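Local coordinates for protein phenylalanine ammonia-lyase (Rhodosporidium toruloides, PDB 1Y2M) that catalyses the non-oxidative deamination of L-phenylalanine and L-tyrosine to trans-cinnamic and p-coumaric acid, releasing ammonium, and works as a homotetramer, at residues K546-A551 and I634-Q639. Sequence-based numbering, arbitrary orientation.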
loop_
_atom_site.group_PDB
_atom_site.type_symbol
_atom_site.label_atom_id
_atom_site.label_comp_id
_atom_site.label_asym_id
_atom_site.label_seq_id
_atom_site.Cartn_x
_atom_site.Cartn_y
_atom_site.Cartn_z
ATOM N N LYS B 546 -37.875 27.599 23.135
ATOM C CA LYS B 546 -39.297 27.581 23.539
ATOM C C LYS B 546 -39.619 28.773 24.379
ATOM O O LYS B 546 -40.715 29.343 24.292
ATOM C CB LYS B 546 -39.633 26.365 24.405
ATOM C CG LYS B 546 -39.815 25.071 23.705
ATOM C CD LYS B 546 -40.076 23.996 24.768
ATOM C CE LYS B 546 -40.401 22.646 24.128
ATOM N NZ LYS B 546 -40.311 21.526 25.138
ATOM N N GLN B 547 -38.693 29.108 25.270
ATOM C CA GLN B 547 -38.922 30.222 26.181
ATOM C C GLN B 547 -38.490 31.556 25.618
ATOM O O GLN B 547 -39.084 32.583 25.902
ATOM C CB GLN B 547 -38.159 29.982 27.458
ATOM C CG GLN B 547 -38.871 28.994 28.346
ATOM C CD GLN B 547 -38.424 29.163 29.749
ATOM O OE1 GLN B 547 -38.767 30.159 30.442
ATOM N NE2 GLN B 547 -37.638 28.222 30.190
ATOM N N PHE B 548 -37.447 31.548 24.809
ATOM C CA PHE B 548 -36.927 32.809 24.348
ATOM C C PHE B 548 -37.713 33.469 23.219
ATOM O O PHE B 548 -37.814 34.711 23.177
ATOM C CB PHE B 548 -35.451 32.730 24.000
ATOM C CG PHE B 548 -34.785 34.079 24.072
ATOM C CD1 PHE B 548 -34.854 34.839 25.246
ATOM C CD2 PHE B 548 -34.169 34.589 22.989
ATOM C CE1 PHE B 548 -34.287 36.092 25.317
ATOM C CE2 PHE B 548 -33.596 35.838 23.035
ATOM C CZ PHE B 548 -33.646 36.601 24.199
ATOM N N GLY B 549 -38.291 32.661 22.323
ATOM C CA GLY B 549 -39.219 33.203 21.308
ATOM C C GLY B 549 -40.259 34.171 21.856
ATOM O O GLY B 549 -40.380 35.317 21.390
ATOM N N PRO B 550 -41.062 33.733 22.830
ATOM C CA PRO B 550 -41.992 34.608 23.508
ATOM C C PRO B 550 -41.378 35.812 24.227
ATOM O O PRO B 550 -41.969 36.905 24.257
ATOM C CB PRO B 550 -42.666 33.667 24.521
ATOM C CG PRO B 550 -42.600 32.356 23.860
ATOM C CD PRO B 550 -41.257 32.320 23.224
ATOM N N ALA B 551 -40.213 35.591 24.833
ATOM C CA ALA B 551 -39.490 36.645 25.558
ATOM C C ALA B 551 -39.112 37.815 24.626
ATOM O O ALA B 551 -39.212 38.991 25.000
ATOM C CB ALA B 551 -38.238 36.060 26.239
ATOM N N ILE B 634 -29.137 35.834 28.644
ATOM C CA ILE B 634 -28.084 35.307 29.483
ATOM C C ILE B 634 -28.707 34.555 30.692
ATOM O O ILE B 634 -28.356 33.395 30.980
ATOM C CB ILE B 634 -27.158 36.441 29.946
ATOM C CG1 ILE B 634 -26.379 36.991 28.709
ATOM C CG2 ILE B 634 -26.181 35.935 31.034
ATOM C CD1 ILE B 634 -25.735 38.329 28.867
ATOM N N SER B 635 -29.650 35.193 31.374
ATOM C CA SER B 635 -30.342 34.534 32.489
ATOM C C SER B 635 -31.084 33.323 32.059
ATOM O O SER B 635 -31.030 32.301 32.732
ATOM C CB SER B 635 -31.338 35.469 33.181
ATOM O OG SER B 635 -30.668 36.660 33.510
ATOM N N LEU B 636 -31.824 33.411 30.968
ATOM C CA LEU B 636 -32.582 32.251 30.530
ATOM C C LEU B 636 -31.660 31.053 30.188
ATOM O O LEU B 636 -31.944 29.907 30.517
ATOM C CB LEU B 636 -33.440 32.616 29.335
ATOM C CG LEU B 636 -34.350 31.545 28.718
ATOM C CD1 LEU B 636 -35.265 30.895 29.772
ATOM C CD2 LEU B 636 -35.209 32.178 27.638
ATOM N N THR B 637 -30.543 31.331 29.519
ATOM C CA THR B 637 -29.586 30.288 29.199
ATOM C C THR B 637 -29.117 29.596 30.478
ATOM O O THR B 637 -29.088 28.370 30.553
ATOM C CB THR B 637 -28.371 30.879 28.455
ATOM O OG1 THR B 637 -28.800 31.418 27.216
ATOM C CG2 THR B 637 -27.342 29.809 28.186
ATOM N N ARG B 638 -28.764 30.385 31.480
ATOM C CA ARG B 638 -28.253 29.803 32.717
ATOM C C ARG B 638 -29.336 28.923 33.354
ATOM O O ARG B 638 -29.048 27.825 33.858
ATOM C CB ARG B 638 -27.779 30.899 33.665
ATOM C CG ARG B 638 -26.537 31.584 33.163
ATOM C CD ARG B 638 -25.877 32.446 34.216
ATOM N NE ARG B 638 -24.685 33.153 33.722
ATOM C CZ ARG B 638 -24.509 34.467 33.765
ATOM N NH1 ARG B 638 -25.426 35.267 34.303
ATOM N NH2 ARG B 638 -23.375 34.977 33.299
ATOM N N GLN B 639 -30.590 29.380 33.298
ATOM C CA GLN B 639 -31.679 28.628 33.946
ATOM C C GLN B 639 -31.991 27.327 33.225
ATOM O O GLN B 639 -32.143 26.273 33.859
ATOM C CB GLN B 639 -32.917 29.475 34.245
ATOM C CG GLN B 639 -33.830 29.907 33.158
ATOM C CD GLN B 639 -34.988 30.843 33.715
ATOM O OE1 GLN B 639 -34.754 31.711 34.571
ATOM N NE2 GLN B 639 -36.205 30.650 33.218
#
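Leu636 fits its two methyls between the side chains of Gln547 and Phe548, CD2 going to Phe548 and CD1 to the amide end of Gln547. Its CD2 lies 3.6 Å from Phe548 CD1, reaching the ring obliquely, and also rests on the start of that side chain, 3.7 Å from Phe548 CB. The other branch, CD1, lies 3.6 Å from Gln547 NE2, while Gln547 CB touches both methyls. Leu636 gets there with CG anti to its own backbone N (chi1 -179°), which directs the fork toward the other helix. At the solvent-exposed margin Gln639 extends its chain across Gln547 at about a right angle; Gln547 OE1 and Gln639 NE2 stand 3.8 Å apart with the amide planes turned by 44°, a loose polar approach rather than a hydrogen bond. With an alanine here in place of Leu636, both methyls are gone, and the Phe548 ring would probably lose its neighbour and the Gln547 chain be freer to turn. Farther in, Phe548 sits among aromatics: Trp597 of helix 593-611 meets it edge-to-face, and Phe544, one turn earlier, touches both Phe548 and Leu636. Helix 506-560 is kinked at Pro550, whose N has no hydrogen to bond to the preceding turn. The segment axes run nearly antiparallel (161°) at 10.7 Å, a separation that the Leu636 side chain spans, its CD2 reaching the backbone N of Phe548. Away from the annotated sites, with its centre about 40 Å from the centre of the chain, this is antiparallel helix packing with an apolar inner side and a polar, solvent-exposed edge formed by the two glutamines, joining long helix 506-560 to helix 619-646 in the largely helical architecture of this PAL/histidase family enzyme.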